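Local atomic coordinates of malate dehydrogenase (Picrophilus torridus, PDB entry 4BGV), a protein that catalyses the reversible NAD-dependent oxidation of malate to oxaloacetate, a step of the tricarboxylic acid cycle. Residues A127-Y132 / K310-A315; L272-P277 / K303-V308; I103-G108 / Y135-I140; K119-T124 / R144-G149. All blocks are in the same frame, centred on the assembly; numbering follows the deposited sequence.

Contact 1 of 4, residues A127-Y132 / K310-A315; sequences ADIMAY and KNSAIA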
# COMPACT_ATOMS: atom_id res chain seq x y z
N ALA A 127 -23.01 -20.00 -4.25
CA ALA A 127 -22.32 -20.12 -2.98
C ALA A 127 -23.26 -20.20 -1.78
O ALA A 127 -22.86 -20.69 -0.73
CB ALA A 127 -21.30 -18.97 -2.81
N ASP A 128 -24.50 -19.74 -1.92
CA ASP A 128 -25.41 -19.93 -0.80
C ASP A 128 -25.68 -21.42 -0.60
O ASP A 128 -25.52 -21.94 0.51
CB ASP A 128 -26.70 -19.11 -0.92
CG ASP A 128 -27.26 -19.08 -2.32
OD1 ASP A 128 -26.90 -19.97 -3.13
OD2 ASP A 128 -28.07 -18.16 -2.60
N ILE A 129 -26.02 -22.12 -1.68
CA ILE A 129 -26.26 -23.57 -1.59
C ILE A 129 -24.98 -24.33 -1.24
O ILE A 129 -25.02 -25.30 -0.48
CB ILE A 129 -26.85 -24.16 -2.90
CG1 ILE A 129 -27.95 -23.26 -3.46
CG2 ILE A 129 -27.36 -25.60 -2.68
CD1 ILE A 129 -29.07 -22.92 -2.45
N MET A 130 -23.86 -23.93 -1.83
CA MET A 130 -22.60 -24.62 -1.56
C MET A 130 -22.13 -24.40 -0.12
O MET A 130 -21.54 -25.29 0.47
CB MET A 130 -21.51 -24.22 -2.56
CG MET A 130 -21.82 -24.64 -4.00
SD MET A 130 -22.31 -26.37 -4.16
CE MET A 130 -23.69 -26.23 -5.29
N ALA A 131 -22.42 -23.22 0.45
CA ALA A 131 -22.17 -22.98 1.87
C ALA A 131 -23.05 -23.89 2.73
O ALA A 131 -22.61 -24.44 3.74
CB ALA A 131 -22.40 -21.50 2.23
N TYR A 132 -24.30 -24.04 2.32
CA TYR A 132 -25.22 -24.95 3.00
C TYR A 132 -24.67 -26.38 2.97
O TYR A 132 -24.66 -27.06 4.00
CB TYR A 132 -26.60 -24.86 2.36
CG TYR A 132 -27.68 -25.67 3.05
CD1 TYR A 132 -27.98 -25.48 4.40
CD2 TYR A 132 -28.40 -26.62 2.35
CE1 TYR A 132 -28.97 -26.23 5.03
CE2 TYR A 132 -29.38 -27.37 2.96
CZ TYR A 132 -29.67 -27.17 4.29
OH TYR A 132 -30.66 -27.92 4.87
N LYS A 310 -35.63 -24.14 -2.96
CA LYS A 310 -35.72 -25.24 -3.91
C LYS A 310 -34.37 -25.95 -4.04
O LYS A 310 -34.28 -27.18 -4.00
CB LYS A 310 -36.17 -24.72 -5.27
CG LYS A 310 -36.43 -25.79 -6.31
CD LYS A 310 -35.32 -25.84 -7.34
CE LYS A 310 -35.23 -24.55 -8.12
NZ LYS A 310 -34.06 -24.56 -9.04
N ASN A 311 -33.31 -25.17 -4.23
CA ASN A 311 -31.98 -25.74 -4.37
C ASN A 311 -31.44 -26.33 -3.07
O ASN A 311 -30.66 -27.29 -3.10
CB ASN A 311 -31.00 -24.69 -4.93
CG ASN A 311 -31.23 -24.41 -6.40
OD1 ASN A 311 -31.73 -25.26 -7.13
ND2 ASN A 311 -30.83 -23.22 -6.85
N SER A 312 -31.84 -25.76 -1.94
CA SER A 312 -31.40 -26.27 -0.64
C SER A 312 -32.07 -27.62 -0.37
O SER A 312 -31.47 -28.51 0.25
CB SER A 312 -31.72 -25.28 0.48
OG SER A 312 -31.05 -24.04 0.28
N ALA A 313 -33.30 -27.77 -0.85
CA ALA A 313 -34.03 -29.03 -0.72
C ALA A 313 -33.35 -30.11 -1.56
O ALA A 313 -33.31 -31.29 -1.18
CB ALA A 313 -35.47 -28.85 -1.15
N ILE A 314 -32.82 -29.71 -2.71
CA ILE A 314 -32.05 -30.61 -3.56
C ILE A 314 -30.78 -31.08 -2.82
O ILE A 314 -30.43 -32.26 -2.87
CB ILE A 314 -31.70 -29.95 -4.91
CG1 ILE A 314 -32.97 -29.76 -5.74
CG2 ILE A 314 -30.66 -30.78 -5.68
CD1 ILE A 314 -32.78 -28.97 -7.00
N ALA A 315 -30.13 -30.15 -2.11
CA ALA A 315 -28.96 -30.50 -1.30
C ALA A 315 -29.32 -31.47 -0.17
O ALA A 315 -28.60 -32.46 0.05
CB ALA A 315 -28.31 -29.25 -0.75

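Contact 2 of 4, residues L272-P277 / K303-V308; sequences LFIGVP and KSVESV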
# COMPACT_ATOMS: atom_id res chain seq x y z
N LEU A 272 -31.34 -21.96 6.47
CA LEU A 272 -30.74 -21.98 5.13
C LEU A 272 -29.75 -20.83 5.04
O LEU A 272 -29.79 -19.91 5.86
CB LEU A 272 -31.82 -21.79 4.06
CG LEU A 272 -32.87 -22.88 3.94
CD1 LEU A 272 -33.75 -22.64 2.74
CD2 LEU A 272 -32.17 -24.22 3.85
N PHE A 273 -28.85 -20.89 4.06
CA PHE A 273 -27.95 -19.77 3.74
C PHE A 273 -28.54 -18.90 2.62
O PHE A 273 -29.02 -19.42 1.62
CB PHE A 273 -26.59 -20.28 3.29
CG PHE A 273 -25.71 -20.80 4.40
CD1 PHE A 273 -25.97 -22.03 4.98
CD2 PHE A 273 -24.59 -20.08 4.81
CE1 PHE A 273 -25.15 -22.53 6.00
CE2 PHE A 273 -23.76 -20.57 5.81
CZ PHE A 273 -24.05 -21.79 6.41
N ILE A 274 -28.49 -17.58 2.79
CA ILE A 274 -28.90 -16.67 1.72
C ILE A 274 -28.16 -15.33 1.89
O ILE A 274 -27.71 -15.01 2.99
CB ILE A 274 -30.46 -16.48 1.70
CG1 ILE A 274 -30.93 -15.88 0.36
CG2 ILE A 274 -30.94 -15.69 2.91
CD1 ILE A 274 -32.44 -16.10 0.11
N GLY A 275 -28.01 -14.57 0.81
CA GLY A 275 -27.24 -13.34 0.84
C GLY A 275 -27.90 -12.18 1.59
O GLY A 275 -28.93 -11.65 1.17
N VAL A 276 -27.30 -11.80 2.71
CA VAL A 276 -27.82 -10.72 3.55
C VAL A 276 -26.64 -9.88 4.05
O VAL A 276 -25.50 -10.36 4.06
CB VAL A 276 -28.65 -11.26 4.75
CG1 VAL A 276 -29.89 -12.06 4.28
CG2 VAL A 276 -27.78 -12.11 5.67
N PRO A 277 -26.89 -8.63 4.48
CA PRO A 277 -25.77 -7.82 4.99
C PRO A 277 -25.26 -8.36 6.31
O PRO A 277 -26.04 -8.53 7.26
CB PRO A 277 -26.38 -6.43 5.21
CG PRO A 277 -27.75 -6.47 4.65
CD PRO A 277 -28.17 -7.90 4.54
N LYS A 303 -38.95 -14.15 -4.53
CA LYS A 303 -38.54 -14.97 -5.66
C LYS A 303 -37.17 -15.60 -5.41
O LYS A 303 -36.95 -16.77 -5.71
CB LYS A 303 -38.54 -14.15 -6.95
CG LYS A 303 -39.94 -13.95 -7.53
CD LYS A 303 -40.00 -12.84 -8.59
CE LYS A 303 -38.79 -12.85 -9.51
NZ LYS A 303 -37.75 -11.87 -9.08
N SER A 304 -36.25 -14.81 -4.86
CA SER A 304 -34.92 -15.30 -4.53
C SER A 304 -35.02 -16.38 -3.46
O SER A 304 -34.34 -17.42 -3.54
CB SER A 304 -34.02 -14.17 -4.04
OG SER A 304 -33.88 -13.15 -5.02
N VAL A 305 -35.88 -16.14 -2.47
CA VAL A 305 -36.11 -17.08 -1.38
C VAL A 305 -36.58 -18.44 -1.90
O VAL A 305 -36.05 -19.48 -1.50
CB VAL A 305 -37.11 -16.51 -0.35
CG1 VAL A 305 -37.77 -17.62 0.45
CG2 VAL A 305 -36.39 -15.51 0.58
N GLU A 306 -37.54 -18.44 -2.83
CA GLU A 306 -38.05 -19.68 -3.41
C GLU A 306 -36.95 -20.47 -4.13
O GLU A 306 -36.87 -21.69 -4.01
CB GLU A 306 -39.24 -19.39 -4.33
CG GLU A 306 -39.19 -20.08 -5.69
CD GLU A 306 -39.33 -19.09 -6.85
OE1 GLU A 306 -40.49 -18.79 -7.23
OE2 GLU A 306 -38.29 -18.62 -7.38
N SER A 307 -36.08 -19.75 -4.84
CA SER A 307 -34.97 -20.37 -5.55
C SER A 307 -34.01 -21.07 -4.58
O SER A 307 -33.61 -22.22 -4.80
CB SER A 307 -34.23 -19.31 -6.36
OG SER A 307 -33.00 -19.81 -6.83
N VAL A 308 -33.65 -20.37 -3.50
CA VAL A 308 -32.78 -20.94 -2.47
C VAL A 308 -33.44 -22.12 -1.76
O VAL A 308 -32.79 -23.15 -1.54
CB VAL A 308 -32.34 -19.86 -1.46
CG1 VAL A 308 -31.53 -20.47 -0.33
CG2 VAL A 308 -31.53 -18.80 -2.19

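Contact 3 of 4, residues I103-G108 / Y135-I140; sequences IMKSVG and YKASGI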
# COMPACT_ATOMS: atom_id res chain seq x y z
N ILE A 103 -18.98 -32.40 -4.42
CA ILE A 103 -17.64 -31.89 -4.16
C ILE A 103 -17.58 -31.18 -2.80
O ILE A 103 -16.65 -31.39 -2.02
CB ILE A 103 -17.17 -30.95 -5.30
CG1 ILE A 103 -17.03 -31.75 -6.61
CG2 ILE A 103 -15.85 -30.29 -4.96
CD1 ILE A 103 -16.87 -30.88 -7.84
N MET A 104 -18.61 -30.39 -2.49
CA MET A 104 -18.65 -29.70 -1.20
C MET A 104 -18.75 -30.70 -0.05
O MET A 104 -18.16 -30.49 1.01
CB MET A 104 -19.84 -28.72 -1.12
CG MET A 104 -19.81 -27.56 -2.12
SD MET A 104 -18.36 -26.50 -1.97
CE MET A 104 -17.32 -27.18 -3.25
N LYS A 105 -19.50 -31.78 -0.27
CA LYS A 105 -19.64 -32.82 0.75
C LYS A 105 -18.27 -33.41 1.11
O LYS A 105 -17.91 -33.48 2.28
CB LYS A 105 -20.65 -33.91 0.34
CG LYS A 105 -20.92 -34.94 1.43
CD LYS A 105 -22.17 -35.79 1.14
CE LYS A 105 -22.46 -36.80 2.27
NZ LYS A 105 -21.37 -37.81 2.42
N SER A 106 -17.50 -33.80 0.10
CA SER A 106 -16.19 -34.38 0.37
C SER A 106 -15.19 -33.34 0.90
O SER A 106 -14.38 -33.65 1.77
CB SER A 106 -15.63 -35.12 -0.85
OG SER A 106 -15.26 -34.20 -1.87
N VAL A 107 -15.24 -32.12 0.37
CA VAL A 107 -14.41 -31.05 0.90
C VAL A 107 -14.74 -30.76 2.37
O VAL A 107 -13.84 -30.65 3.21
CB VAL A 107 -14.48 -29.75 0.06
CG1 VAL A 107 -13.92 -28.57 0.83
CG2 VAL A 107 -13.71 -29.92 -1.25
N GLY A 108 -16.04 -30.68 2.68
CA GLY A 108 -16.47 -30.41 4.04
C GLY A 108 -16.08 -31.52 5.01
O GLY A 108 -15.75 -31.26 6.17
N TYR A 135 -21.76 -26.72 5.33
CA TYR A 135 -22.30 -26.77 6.68
C TYR A 135 -22.78 -28.19 7.00
O TYR A 135 -22.42 -28.76 8.03
CB TYR A 135 -23.47 -25.78 6.81
CG TYR A 135 -24.24 -25.92 8.10
CD1 TYR A 135 -23.58 -25.92 9.32
CD2 TYR A 135 -25.63 -26.05 8.11
CE1 TYR A 135 -24.27 -26.05 10.52
CE2 TYR A 135 -26.33 -26.17 9.30
CZ TYR A 135 -25.64 -26.17 10.50
OH TYR A 135 -26.31 -26.29 11.70
N LYS A 136 -23.57 -28.78 6.11
CA LYS A 136 -24.07 -30.14 6.33
C LYS A 136 -22.95 -31.18 6.43
O LYS A 136 -23.06 -32.14 7.20
CB LYS A 136 -25.09 -30.52 5.25
CG LYS A 136 -26.38 -29.72 5.32
CD LYS A 136 -27.30 -30.08 4.16
CE LYS A 136 -27.83 -31.51 4.29
NZ LYS A 136 -28.98 -31.59 5.23
N ALA A 137 -21.88 -30.99 5.67
CA ALA A 137 -20.80 -31.98 5.62
C ALA A 137 -19.80 -31.83 6.75
O ALA A 137 -19.26 -32.82 7.24
CB ALA A 137 -20.08 -31.91 4.27
N SER A 138 -19.52 -30.59 7.15
CA SER A 138 -18.43 -30.31 8.08
C SER A 138 -18.87 -30.26 9.54
O SER A 138 -18.07 -30.51 10.43
CB SER A 138 -17.73 -29.00 7.74
OG SER A 138 -18.55 -27.88 8.04
N GLY A 139 -20.13 -29.91 9.80
CA GLY A 139 -20.63 -29.77 11.16
C GLY A 139 -20.13 -28.52 11.88
O GLY A 139 -20.34 -28.34 13.08
N ILE A 140 -19.48 -27.65 11.13
CA ILE A 140 -18.96 -26.40 11.68
C ILE A 140 -20.13 -25.51 12.10
O ILE A 140 -21.17 -25.49 11.44
CB ILE A 140 -18.04 -25.71 10.65
CG1 ILE A 140 -16.69 -26.44 10.61
CG2 ILE A 140 -17.85 -24.21 10.95
CD1 ILE A 140 -15.78 -25.99 9.49

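Contact 4 of 4, residues K119-T124 / R144-G149; sequences KIVVVT and RIIGLG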
# COMPACT_ATOMS: atom_id res chain seq x y z
N LYS A 119 -12.68 -20.86 10.08
CA LYS A 119 -13.80 -20.17 9.45
C LYS A 119 -13.74 -20.47 7.95
O LYS A 119 -12.65 -20.57 7.38
CB LYS A 119 -13.75 -18.66 9.69
CG LYS A 119 -14.36 -18.17 11.03
CD LYS A 119 -13.47 -18.47 12.22
CE LYS A 119 -12.14 -17.69 12.18
NZ LYS A 119 -11.37 -17.76 13.47
N ILE A 120 -14.89 -20.62 7.30
CA ILE A 120 -14.89 -21.01 5.90
C ILE A 120 -15.51 -19.93 5.03
O ILE A 120 -16.56 -19.39 5.36
CB ILE A 120 -15.70 -22.32 5.68
CG1 ILE A 120 -15.40 -23.33 6.81
CG2 ILE A 120 -15.41 -22.91 4.28
CD1 ILE A 120 -13.92 -23.76 6.90
N VAL A 121 -14.84 -19.61 3.92
CA VAL A 121 -15.39 -18.73 2.88
C VAL A 121 -15.62 -19.56 1.63
O VAL A 121 -14.66 -20.02 0.99
CB VAL A 121 -14.46 -17.53 2.57
CG1 VAL A 121 -14.97 -16.76 1.35
CG2 VAL A 121 -14.35 -16.60 3.80
N VAL A 122 -16.89 -19.78 1.30
CA VAL A 122 -17.25 -20.66 0.19
C VAL A 122 -17.50 -19.85 -1.07
O VAL A 122 -18.27 -18.90 -1.04
CB VAL A 122 -18.50 -21.51 0.54
CG1 VAL A 122 -18.82 -22.49 -0.59
CG2 VAL A 122 -18.27 -22.26 1.84
N VAL A 123 -16.84 -20.23 -2.17
CA VAL A 123 -16.87 -19.46 -3.41
C VAL A 123 -17.63 -20.18 -4.53
O VAL A 123 -18.28 -19.55 -5.35
CB VAL A 123 -15.43 -19.21 -3.91
CG1 VAL A 123 -15.42 -18.59 -5.33
CG2 VAL A 123 -14.66 -18.34 -2.89
N THR A 124 -17.51 -21.50 -4.55
CA THR A 124 -18.19 -22.33 -5.55
C THR A 124 -19.66 -21.93 -5.75
O THR A 124 -20.43 -21.86 -4.79
CB THR A 124 -18.09 -23.82 -5.13
OG1 THR A 124 -16.73 -24.14 -4.80
CG2 THR A 124 -18.56 -24.74 -6.26
N ARG A 144 -19.81 -19.61 11.28
CA ARG A 144 -18.40 -19.60 10.89
C ARG A 144 -18.21 -19.88 9.41
O ARG A 144 -17.09 -20.01 8.92
CB ARG A 144 -17.58 -20.58 11.75
CG ARG A 144 -17.64 -20.21 13.22
CD ARG A 144 -17.19 -21.34 14.15
NE ARG A 144 -15.74 -21.47 14.21
CZ ARG A 144 -14.94 -20.70 14.94
NH1 ARG A 144 -15.45 -19.70 15.65
NH2 ARG A 144 -13.62 -20.91 14.94
N ILE A 145 -19.33 -19.93 8.69
CA ILE A 145 -19.32 -20.20 7.25
C ILE A 145 -20.02 -19.05 6.52
O ILE A 145 -21.16 -18.69 6.86
CB ILE A 145 -20.08 -21.52 6.92
CG1 ILE A 145 -19.47 -22.69 7.71
CG2 ILE A 145 -20.03 -21.81 5.44
CD1 ILE A 145 -20.34 -23.97 7.71
N ILE A 146 -19.34 -18.46 5.55
CA ILE A 146 -19.98 -17.43 4.70
C ILE A 146 -19.72 -17.70 3.22
O ILE A 146 -18.70 -18.27 2.86
CB ILE A 146 -19.51 -16.00 5.08
CG1 ILE A 146 -18.00 -15.84 4.91
CG2 ILE A 146 -19.89 -15.68 6.53
CD1 ILE A 146 -17.51 -14.41 5.28
N GLY A 147 -20.65 -17.28 2.36
CA GLY A 147 -20.54 -17.51 0.93
C GLY A 147 -20.34 -16.22 0.14
O GLY A 147 -20.94 -15.19 0.44
N LEU A 148 -19.48 -16.28 -0.87
CA LEU A 148 -19.27 -15.13 -1.76
C LEU A 148 -20.55 -14.85 -2.54
O LEU A 148 -21.13 -15.73 -3.13
CB LEU A 148 -18.15 -15.42 -2.77
CG LEU A 148 -18.04 -14.36 -3.87
CD1 LEU A 148 -17.52 -13.02 -3.32
CD2 LEU A 148 -17.18 -14.87 -5.05
N GLY A 149 -20.98 -13.60 -2.53
CA GLY A 149 -22.11 -13.21 -3.35
C GLY A 149 -22.06 -11.72 -3.57
O GLY A 149 -21.53 -11.24 -4.58
O HOH W 1 -12.96 -18.07 15.97
O HOH W 2 -19.72 -17.20 -5.57

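Contact 1 of 4, residues A127-Y132 / K310-A315
Ile129 is the first residue of 127-132 to meet helix segment 310-315, and its branched side chain reaches the Asn311-Ser312 turn with all three outer carbons. CG1 stands anti to the carbonyl carbon (chi1 -43°), and the methyl beyond it, CD1, packs on Asn311 CB at 3.6 Å. The same methyl touches Ser312 OG, also at 3.6 Å, so a hydrocarbon tip rests against a hydroxyl whose polar need is met by the backbone O of Val308. Ile129 and Asn311 run across each other at about a right angle, while Ile129 CG2 looks further up the helix, to Ala315 CB at 4.2 Å. An alanine here would probably open a gap beside Asn311 CB, Ser312 OG and Ala315 CB, leaving Tyr132 as the main side chain of 127-132 still against 310-315.

One turn later comes Tyr132. Its CG lies anti to the backbone N (chi1 -175°), and the ring meets the opposing helix by its edge: CE2 is 3.6 Å from Ser312 O, and CD2 is 4.1 Å from Ala315 CB. Beyond this edge, the OH hydrogen-bonds to Asp316 OD1 and so ties the end of the ring to the same helix.

The two short axes run in roughly the same direction, inclined by 31° and 9.7 Å apart. Helix 127-138 of the NAD-binding domain thus packs on the long C-terminal helix 295-321, with Leu272 and Phe273 of strand 272-281 against Tyr132 and with Met130 turned to helix 93-114, whose Arg93, a probable substrate-binding residue, touches Asn311.

Contact 2 of 4, residues L272-P277 / K303-V308
Val308 and Ile274 make the tight part of this contact, which has no hydrogen bond between strand segment 272-277 and helix segment 303-308. The two methyls of Val308 divide the work. CG1, anti to the backbone N (chi1 175°), presses on the backbone oxygen Phe273 O at 3.3 Å. CG2 meets the far end of Ile274, whose CD1 lies 3.7 Å away and whose CG1 follows at 3.9 Å. That CD1 also reaches one turn back along the helix, to Val305 CG2 at 4.0 Å, the Ile274 and Val305 side chains crossing at about a right angle.

On either side of this core the packing slackens. At the partly exposed end, Leu272 CD1 comes no nearer than 4.4 Å to Val308 CG1; toward the other end, Ile274 CD1 stays 4.3 Å from Ser304 O.

The strand and helix run roughly antiparallel, their short axes at 148° and 9.5 Å apart. Strand 272-281 lies between strands 251-259 and 284-288 in an antiparallel sheet of the C-terminal domain; helix 295-321 lies on it, Trp301 extending the apolar layer over Ile274 and Val276, while Phe273 turns to helix 127-138.

Contact 3 of 4, residues I103-G108 / Y135-I140
Ala137 and Gly108 bring helices 93-114 and 127-138 almost backbone to backbone. The methyl CB of Ala137 sits 3.3 Å from Lys105 O and 3.9 Å from Gly108 CA, so it rests mainly on the main chain of the other helix. Gly108 allows this: a CB on it would fall 2.7 Å from Ala137 CB, which is a clash. One residue on, Gly108 O faces Ser138, with Ser138 CB at 3.4 Å and Ser138 CA equally near in a CA-H...O contact. The CA atoms of Gly108 and Ser138 are 4.5 Å apart, and no conventional hydrogen bond spans the gap.

The second shell fixes the end of the helix that carries Ala137 and Ser138. Ser138 OG, placed between the backbone N and the carbonyl carbon (chi1 71°), accepts from Ile140 N at 3.2 Å with an N-H...O angle of 164°, forming an ST turn; the same hydroxyl is hydrogen-bonded to Ile134 O. Gly139 leaves the helix with positive phi, while its N still bonds back to Tyr135 O.

Further out, Phe319 of the C-terminal helix lies against both Ala137 and Lys105, and Lys105 NZ forms a salt bridge with Glu109. On the inner side, Met104 packs on Met130 and Ile134 of the partner helix and on Thr124, a probable NAD-binding residue. Helices 93-114 and 127-138 each lead from one parallel strand to the next, as the crossovers of a Rossmann-type NAD-binding domain do; here glycine and alanine let them sit close.

Contact 4 of 4, residues K119-T124 / R144-G149
Ile120 pairs with Ile145 in a regular parallel ladder, the short strand axes 4.7 Å apart and inclined by 16°. Four nearly straight backbone hydrogen bonds hold it, Ile120 N to Arg144 O, Ile146 N to Ile120 O, Val122 N to Ile146 O and Leu148 N to Val122 O.

On one face Val122 and Ile145 stand next to each other and extend in the same direction, with their CG2 methyls 4.0 Å apart; helix 127-138 covers them through Ile134 and Tyr135. On the other face Val121 CG2 meets Ile146 CG1 at 3.9 Å, and Met241 of helix 232-246 packs on Ile146. The strands and helix 127-138 make the last beta-alpha-beta crossover of the Rossmann-type sheet, with 145-147 as its outermost strand in this chain. Past the C-terminal ends of the strands, Val123 and Thr124 are probable NAD-binding residues. Val123 CG1 touches Leu148 CD2 at 4.1 Å, and one water donates to both Val123 O and Leu148 O.

At the other end Lys119, bent at chi2 and chi3, lays CD over one face of the Arg144 guanidinium, 3.7 Å from NH2 and offset toward its rim. The like charges remain 4.1 Å apart, Lys119 NZ to Arg144 NH2. A water accepts from both Lys119 NZ and Arg144 NH1. Arg144 NH2 also hydrogen-bonds to Glu117 O, whereas Lys119 NZ takes its salt bridge to Asp77 OD1. An alanine in place of Lys119 would probably leave Asp77 without this salt-bridge mate and the guanidinium without the methylene over its face.

How the contacts relate
Contacts 3 and 4 belong to the NAD-binding domain, contact 2 to the C-terminal domain, and contact 1 joins the two. Along the chain, 103-108, 119-124, 127-132, 135-140 and 144-149 follow closely, so contacts 1, 3 and 4 interlock; the partners of contact 2 and the far half of contact 1 come much later. Helix 127-138 serves contacts 1 and 3 and bridges the strands of contact 4, while helix 295-321 serves contacts 1 and 2. Centres of contacts 1 and 2 are about 10 Å apart, those of 2 and 3 about 20 Å. Phe273 touches Tyr132, Tyr135 and Ile145, so it is one of the points where the C-terminal domain packs on the NAD-binding domain.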